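Local structure of tail spike protein (Acinetobacter phage vB_AbaP_AS12, 6EU4) at the interface of chains A and B. The protein forms the trimeric tailspike of the phage, which probably recognises and cleaves the capsular polysaccharide of its Acinetobacter baumannii host. Residues are numbered along the deposited sequence; one frame, centred on the assembly and turned at random. Chains: chain A/B, Tail spike protein.

Contact 1: the interface of chains A and B. Residues chain A 141-144, 147; chain B 118, 136-138, 190, 192.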
loop_
_atom_site.group_PDB
_atom_site.type_symbol
_atom_site.label_atom_id
_atom_site.label_comp_id
_atom_site.label_asym_id
_atom_site.label_seq_id
_atom_site.Cartn_x
_atom_site.Cartn_y
_atom_site.Cartn_z
ATOM N N GLY A 141 -1.687 -15.873 26.010
ATOM C CA GLY A 141 -0.681 -15.620 27.015
ATOM C C GLY A 141 -0.513 -14.118 27.218
ATOM O O GLY A 141 -1.160 -13.303 26.565
ATOM N N THR A 142 0.380 -13.746 28.147
ATOM C CA THR A 142 0.650 -12.323 28.372
ATOM C C THR A 142 1.889 -11.821 27.647
ATOM O O THR A 142 2.196 -10.621 27.728
ATOM C CB THR A 142 0.790 -12.014 29.865
ATOM O OG1 THR A 142 1.857 -12.788 30.428
ATOM C CG2 THR A 142 -0.511 -12.265 30.610
ATOM N N GLY A 143 2.588 -12.681 26.926
ATOM C CA GLY A 143 3.746 -12.258 26.178
ATOM C C GLY A 143 4.671 -13.421 25.892
ATOM O O GLY A 143 4.650 -14.461 26.571
ATOM N N GLU A 144 5.515 -13.213 24.876
ATOM C CA GLU A 144 6.318 -14.258 24.259
ATOM C C GLU A 144 7.592 -14.591 25.029
ATOM O O GLU A 144 8.234 -15.594 24.718
ATOM C CB GLU A 144 6.677 -13.844 22.831
ATOM C CG GLU A 144 5.471 -13.469 21.951
ATOM C CD GLU A 144 5.212 -11.946 21.871
ATOM O OE1 GLU A 144 5.040 -11.303 22.939
ATOM O OE2 GLU A 144 5.185 -11.414 20.725
ATOM N N CYS A 147 5.525 -16.946 28.395
ATOM C CA CYS A 147 4.356 -17.799 28.206
ATOM C C CYS A 147 4.562 -18.684 26.987
ATOM O O CYS A 147 4.943 -18.191 25.925
ATOM C CB CYS A 147 3.082 -16.968 28.001
ATOM S SG CYS A 147 2.738 -15.849 29.367
ATOM N N LYS B 118 -1.660 -10.634 34.130
ATOM C CA LYS B 118 -2.451 -9.760 33.271
ATOM C C LYS B 118 -3.177 -8.757 34.149
ATOM O O LYS B 118 -3.720 -9.115 35.199
ATOM C CB LYS B 118 -3.469 -10.571 32.466
ATOM C CG LYS B 118 -4.346 -9.722 31.558
ATOM C CD LYS B 118 -5.323 -10.583 30.751
ATOM C CE LYS B 118 -6.162 -9.721 29.818
ATOM N NZ LYS B 118 -7.114 -10.583 29.055
ATOM N N ASN B 136 6.870 -8.148 28.881
ATOM C CA ASN B 136 5.902 -9.252 28.970
ATOM C C ASN B 136 4.690 -8.840 29.803
ATOM O O ASN B 136 4.189 -9.604 30.632
ATOM C CB ASN B 136 6.550 -10.510 29.546
ATOM C CG ASN B 136 5.970 -11.773 28.968
ATOM O OD1 ASN B 136 6.535 -12.370 28.054
ATOM N ND2 ASN B 136 4.814 -12.177 29.482
ATOM N N THR B 137 4.224 -7.620 29.588
ATOM C CA THR B 137 3.140 -7.051 30.367
ATOM C C THR B 137 1.918 -6.885 29.475
ATOM O O THR B 137 1.988 -6.211 28.449
ATOM C CB THR B 137 3.559 -5.714 30.977
ATOM O OG1 THR B 137 4.792 -5.900 31.681
ATOM C CG2 THR B 137 2.504 -5.247 31.970
ATOM N N THR B 138 0.798 -7.468 29.891
ATOM C CA THR B 138 -0.474 -7.260 29.211
ATOM C C THR B 138 -1.371 -6.454 30.136
ATOM O O THR B 138 -1.571 -6.832 31.300
ATOM C CB THR B 138 -1.122 -8.588 28.820
ATOM O OG1 THR B 138 -0.336 -9.221 27.799
ATOM C CG2 THR B 138 -2.539 -8.367 28.279
ATOM N N ASN B 190 7.808 -7.028 24.408
ATOM C CA ASN B 190 6.779 -8.061 24.487
ATOM C C ASN B 190 5.631 -7.626 25.382
ATOM O O ASN B 190 5.063 -8.420 26.126
ATOM C CB ASN B 190 7.380 -9.397 24.935
ATOM C CG ASN B 190 8.431 -9.899 23.972
ATOM O OD1 ASN B 190 9.628 -9.780 24.223
ATOM N ND2 ASN B 190 7.991 -10.411 22.838
ATOM N N HIS B 192 1.743 -5.741 25.634
ATOM C CA HIS B 192 0.478 -5.823 24.898
ATOM C C HIS B 192 -0.540 -5.012 25.696
ATOM O O HIS B 192 -1.170 -5.524 26.623
ATOM C CB HIS B 192 0.086 -7.290 24.702
ATOM C CG HIS B 192 1.173 -8.070 24.029
ATOM N ND1 HIS B 192 1.520 -7.846 22.714
ATOM C CD2 HIS B 192 2.088 -8.942 24.517
ATOM C CE1 HIS B 192 2.566 -8.592 22.402
ATOM N NE2 HIS B 192 2.933 -9.267 23.479
HETATM O O HOH W 1 2.862 -11.474 32.517
HETATM O O HOH W 2 -1.242 -10.587 25.598
#

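Contact 2: the interface of chains A and B. Residues chain A 223, 244-245, 274-275; chain B 219-220, 240-242.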
loop_
_atom_site.group_PDB
_atom_site.type_symbol
_atom_site.label_atom_id
_atom_site.label_comp_id
_atom_site.label_asym_id
_atom_site.label_seq_id
_atom_site.Cartn_x
_atom_site.Cartn_y
_atom_site.Cartn_z
ATOM N N SER A 223 1.286 -11.952 18.021
ATOM C CA SER A 223 2.285 -11.959 19.084
ATOM C C SER A 223 2.662 -13.386 19.466
ATOM O O SER A 223 2.621 -13.796 20.636
ATOM C CB SER A 223 1.784 -11.156 20.281
ATOM O OG SER A 223 1.610 -9.802 19.861
ATOM N N GLU A 244 -0.135 -10.945 13.018
ATOM C CA GLU A 244 0.366 -9.666 13.518
ATOM C C GLU A 244 1.430 -9.947 14.561
ATOM O O GLU A 244 1.172 -10.679 15.522
ATOM C CB GLU A 244 -0.757 -8.823 14.134
ATOM C CG GLU A 244 -0.262 -7.452 14.617
ATOM C CD GLU A 244 -1.348 -6.562 15.232
ATOM O OE1 GLU A 244 -2.503 -7.005 15.395
ATOM O OE2 GLU A 244 -1.039 -5.389 15.535
ATOM N N ARG A 245 2.624 -9.392 14.363
ATOM C CA ARG A 245 3.734 -9.565 15.300
ATOM C C ARG A 245 4.038 -11.038 15.554
ATOM O O ARG A 245 4.296 -11.461 16.692
ATOM C CB ARG A 245 3.453 -8.819 16.606
ATOM C CG ARG A 245 3.682 -7.307 16.438
ATOM C CD ARG A 245 5.078 -6.879 16.828
ATOM N NE ARG A 245 6.088 -7.628 16.101
ATOM C CZ ARG A 245 6.826 -8.604 16.603
ATOM N NH1 ARG A 245 7.683 -9.238 15.806
ATOM N NH2 ARG A 245 6.727 -8.945 17.882
ATOM N N ILE A 274 1.472 -8.345 9.357
ATOM C CA ILE A 274 1.740 -6.998 9.845
ATOM C C ILE A 274 2.788 -7.107 10.936
ATOM O O ILE A 274 2.545 -7.747 11.970
ATOM C CB ILE A 274 0.461 -6.332 10.379
ATOM C CG1 ILE A 274 -0.549 -6.216 9.223
ATOM C CG2 ILE A 274 0.773 -4.951 10.945
ATOM C CD1 ILE A 274 -1.898 -5.664 9.626
ATOM N N GLY A 275 3.941 -6.477 10.721
ATOM C CA GLY A 275 4.978 -6.502 11.755
ATOM C C GLY A 275 5.457 -7.893 12.106
ATOM O O GLY A 275 5.807 -8.156 13.267
ATOM N N SER B 219 6.214 -5.288 20.514
ATOM C CA SER B 219 5.045 -5.002 21.336
ATOM C C SER B 219 3.859 -4.589 20.480
ATOM O O SER B 219 4.006 -4.204 19.317
ATOM C CB SER B 219 5.342 -3.877 22.331
ATOM O OG SER B 219 6.324 -4.300 23.273
ATOM N N THR B 220 2.677 -4.647 21.088
ATOM C CA THR B 220 1.455 -4.142 20.477
ATOM C C THR B 220 0.790 -3.152 21.420
ATOM O O THR B 220 0.687 -3.387 22.631
ATOM C CB THR B 220 0.452 -5.262 20.098
ATOM O OG1 THR B 220 -0.027 -5.966 21.260
ATOM C CG2 THR B 220 1.080 -6.254 19.132
HETATM N N MSE B 240 9.860 -3.208 15.788
HETATM C CA MSE B 240 8.828 -4.254 15.755
HETATM C C MSE B 240 7.689 -4.003 16.735
HETATM O O MSE B 240 7.414 -4.810 17.602
HETATM C CB MSE B 240 9.447 -5.620 16.029
HETATM C CG MSE B 240 10.202 -6.156 14.861
HETATM SE SE MSE B 240 8.910 -6.817 13.541
HETATM C CE MSE B 240 10.173 -7.010 12.065
ATOM N N CYS B 241 7.026 -2.871 16.575
ATOM C CA CYS B 241 5.847 -2.523 17.353
ATOM C C CYS B 241 4.726 -2.146 16.406
ATOM O O CYS B 241 4.961 -1.535 15.351
ATOM C CB CYS B 241 6.107 -1.367 18.303
ATOM S SG CYS B 241 7.355 -1.683 19.579
ATOM N N THR B 242 3.514 -2.529 16.775
ATOM C CA THR B 242 2.334 -2.087 16.054
ATOM C C THR B 242 1.463 -1.255 16.974
ATOM O O THR B 242 1.399 -1.486 18.191
ATOM C CB THR B 242 1.529 -3.257 15.489
ATOM O OG1 THR B 242 0.991 -4.033 16.567
ATOM C CG2 THR B 242 2.385 -4.142 14.546
HETATM O O HOH W 3 -1.304 -2.986 17.774
#

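Contact 1: the interface of chains A and B
A:Glu144 meets B:His192 and B:Asn190 through one carboxylate oxygen, and this two-donor grip is one element of a contact between a loop of chain A, just after strand 138-141, and, on chain B, the starts of strands 118-121, 138-141 and 192-194 and the turns just before the latter two. The imidazole NE2 of B:His192 gives its N-H to OE1 of A:Glu144 at 3.0 Å. The acceptor lies nearly in the ring plane and is reached on the syn side but tilted out of the carboxylate plane. ND2 of B:Asn190 reaches the same OE1 at 3.1 Å from the opposite face, almost perpendicular to the carboxylate (81° out of its plane). The acid arrives there by a bend in its chain, with CG beside the backbone N and chi2 at 98°. Two donors on opposite faces of one oxygen should restrict rotation of the carboxylate.

Backbone recognition supplies a second class of bond. The hydroxyl OG1 of B:Thr138 donates to the carbonyl O of A:Thr142 at 2.9 Å, well to the side of the C=O direction (105°). Water 2 links this hydroxyl to the carbonyl of A:Gly141. Within chain A, the N-H of A:Thr142 points to SG of A:Cys147 at 3.4 Å, tying the loop back on itself.

The hydroxyl of A:Thr142 turns the other way and shares water 1 with the backbone O of B:Asn136. ND2 of B:Asn136 comes to 3.2 Å from OG1 of A:Thr142, a poorly directed and doubtful bond. OD1 of the same amide and the O of A:Gly143, both acceptors, lie close side-on, so the amide could be modelled flipped and its orientation is doubtful.

Apolar packing is lighter. The methyl CG2 of A:Thr142 touches CB of B:Lys118 at 3.9 Å, and CA of A:Gly143 lies against CG of B:Asn136 at 3.6 Å. Together these contacts clamp the A loop onto these turns and strand starts, and so contribute to holding the tailspike subunits side by side.

Contact 2: the interface of chains A and B
The end of strand 241-244 in chain A and the bend after it, with A:Arg245 at its corner, meet the starts of strands 219-222 and 241-244 in chain B and B:Met240 in the loop before the latter; A:Ser223, after strand 219-222, and A:Gly275, after strand 268-274, add to the A side. These are successive rungs of the parallel beta-helix typical of phage tailspikes.

A:Glu244 is fully extended, CG anti to the backbone N (chi1 -178°), which carries its carboxylate tip across to B:Thr242. There OG1 of B:Thr242 donates to OE2 at 2.7 Å, approaching on the anti side of the carboxylate and 23° out of its plane. Water 3 sits beside this pair, 2.8 Å from OG1 of B:Thr242. The methyl of the same threonine turns the other way, towards CG of A:Arg245 (3.9 Å) and CG2 of A:Ile274.

A:Arg245, bent at chi2 and chi3, lays its length along chain B while its NE donates back to the carbonyl O of A:Gly275 at 2.9 Å, which steadies the guanidinium. CB of B:Met240, a selenomethionine, then lies over one guanidinium face, towards the rim, while its SE comes within 3.4 Å of the O of A:Gly275. CD of A:Arg245 packs tightly on the backbone O of B:Met240, at 3.2 Å. The methyl CG2 of B:Thr220 faces both CG of A:Arg245 and OG of A:Ser223, the latter at 3.7 Å.

Contact 1 and contact 2 are neighbours along the same seam, their C-alpha centres about 13 Å apart. They share no residue, yet on chain B they follow one ladder: B:Thr138, B:His192, B:Thr220 and B:Thr242 sit on successive rungs, with B:His192 of contact 1 directly before B:Thr220 of contact 2. On chain A, A:Ser223 lies between A:Glu144 and A:Arg245. Strand 241-244 offers its end in chain A and its start in chain B, so each copy presents a different end of the same strand to each neighbour. This unequal pairing is consistent with a three-fold assembly, in which such contacts may recur along the seam.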